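Local coordinates for protein TraR (Escherichia coli, PDB 6PST) that binds bacterial RNA polymerase as a plasmid-encoded transcription factor of the DksA/TraR family, regulating transcription initiation, and carries a zinc ion, at residues 35-39 and 55-60. Coordinates in Å, arbitrary orientation, origin at the centre of the assembly. Residue numbers count along the deposited sequence, not the author numbering.
Sequences LCEAC and TLCVEC. With ZN (zinc ion), chain K.
This contact is the metal centre of a DksA-type C4 zinc finger: a CxxC turn, 35-39, in the loop before helix 45-50 faces a second CxxC element, 55-60, which leads into helix 58-70. The SG atoms of Cys36, Cys39 and Cys57 each lie 2.4 Å from ZN and are nearly coplanar with it (Cys36 SG-ZN-Cys39 SG 94°, Cys39 SG-ZN-Cys57 SG 118°, Cys36 SG-ZN-Cys57 SG 145°). Cys60 SG, the fourth ligand, approaches roughly perpendicular to that plane at a longer 2.9 Å from ZN, a strong departure from the tetrahedron expected of a C4 finger that may reflect limited map resolution. Differing chi1 wells aim the sulfurs inward: t for Cys36, p for Cys39 and Cys57, m for Cys60.

Backbone register sets Cys36 CA 4.9 Å from Leu56 CA and Glu37 CA 5.7 Å from Thr55 CA. One nearly straight hydrogen bond crosses the segments, Glu37 N to Thr55 O at 3.0 Å and 170°. The 35-39 turn wraps round its first thiolate: Ala38 N (3.0 Å) and Cys39 N (3.2 Å) both donate to Cys36 SG, the NH-to-sulfur pattern of a zinc knuckle. Beside the metal, Ala38 CB points toward 55-60, 3.5 Å from Cys60 SG and 4.4 Å from Leu56 CD2.

The site is partly buried, 310 Å² being covered between the segments. Glu59 forms a salt bridge with a basic side chain of the RNA polymerase beta subunit, placing the finger against the enzyme. Cys57, besides binding zinc, is the N-cap of helix 58-70: its SG accepts from Cys60 N at 3.5 Å and 175°.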
# COMPACT_ATOMS: atom_id res chain seq x y z
N LEU A 35 -33.27 6.32 54.27
CA LEU A 35 -32.23 5.86 55.19
C LEU A 35 -31.16 5.07 54.46
O LEU A 35 -31.46 4.33 53.52
CB LEU A 35 -32.84 5.03 56.32
CG LEU A 35 -33.49 5.82 57.45
CD1 LEU A 35 -33.93 4.90 58.58
CD2 LEU A 35 -32.55 6.89 57.97
N CYS A 36 -29.91 5.22 54.90
CA CYS A 36 -28.78 4.66 54.16
C CYS A 36 -28.83 3.14 54.15
O CYS A 36 -29.12 2.52 55.17
CB CYS A 36 -27.47 5.14 54.76
SG CYS A 36 -26.02 4.37 54.02
N GLU A 37 -28.52 2.55 53.00
CA GLU A 37 -28.45 1.09 52.90
C GLU A 37 -27.09 0.55 53.33
O GLU A 37 -26.87 -0.66 53.26
CB GLU A 37 -28.75 0.64 51.48
CG GLU A 37 -30.14 0.97 51.01
CD GLU A 37 -30.37 0.55 49.58
OE1 GLU A 37 -29.57 -0.26 49.07
OE2 GLU A 37 -31.35 1.02 48.97
N ALA A 38 -26.18 1.42 53.76
CA ALA A 38 -24.90 0.97 54.28
C ALA A 38 -24.87 1.08 55.80
O ALA A 38 -24.59 0.10 56.50
CB ALA A 38 -23.76 1.77 53.66
N CYS A 39 -25.17 2.26 56.33
CA CYS A 39 -25.09 2.51 57.76
C CYS A 39 -26.44 2.85 58.37
O CYS A 39 -26.50 3.22 59.55
CB CYS A 39 -24.09 3.64 58.03
SG CYS A 39 -24.27 5.08 56.97
N THR A 55 -29.23 5.73 47.53
CA THR A 55 -29.19 4.59 48.43
C THR A 55 -28.08 4.69 49.46
O THR A 55 -28.06 3.91 50.41
CB THR A 55 -29.04 3.29 47.64
OG1 THR A 55 -27.95 3.41 46.72
CG2 THR A 55 -30.31 2.99 46.87
N LEU A 56 -27.16 5.64 49.30
CA LEU A 56 -26.04 5.78 50.21
C LEU A 56 -25.93 7.24 50.63
O LEU A 56 -26.20 8.14 49.84
CB LEU A 56 -24.73 5.34 49.56
CG LEU A 56 -24.78 4.02 48.81
CD1 LEU A 56 -23.41 3.63 48.30
CD2 LEU A 56 -25.34 2.92 49.69
N CYS A 57 -25.53 7.46 51.87
CA CYS A 57 -25.15 8.80 52.27
C CYS A 57 -23.85 9.19 51.56
O CYS A 57 -23.22 8.37 50.89
CB CYS A 57 -24.98 8.89 53.78
SG CYS A 57 -23.48 8.11 54.42
N VAL A 58 -23.45 10.44 51.73
CA VAL A 58 -22.30 10.93 50.98
C VAL A 58 -21.03 10.23 51.44
O VAL A 58 -20.12 10.01 50.63
CB VAL A 58 -22.19 12.45 51.11
CG1 VAL A 58 -22.63 12.89 52.48
CG2 VAL A 58 -20.76 12.88 50.86
N GLU A 59 -20.96 9.83 52.70
CA GLU A 59 -19.76 9.15 53.19
C GLU A 59 -19.63 7.77 52.57
O GLU A 59 -18.57 7.43 52.02
CB GLU A 59 -19.81 9.06 54.71
CG GLU A 59 -19.88 10.42 55.38
CD GLU A 59 -20.16 10.32 56.86
OE1 GLU A 59 -20.53 9.22 57.32
OE2 GLU A 59 -20.00 11.33 57.57
N CYS A 60 -20.68 6.95 52.65
CA CYS A 60 -20.61 5.62 52.05
C CYS A 60 -20.49 5.70 50.54
O CYS A 60 -19.83 4.87 49.91
CB CYS A 60 -21.84 4.80 52.44
SG CYS A 60 -22.27 4.84 54.18
ZN ZN K . -24.69 6.17 54.92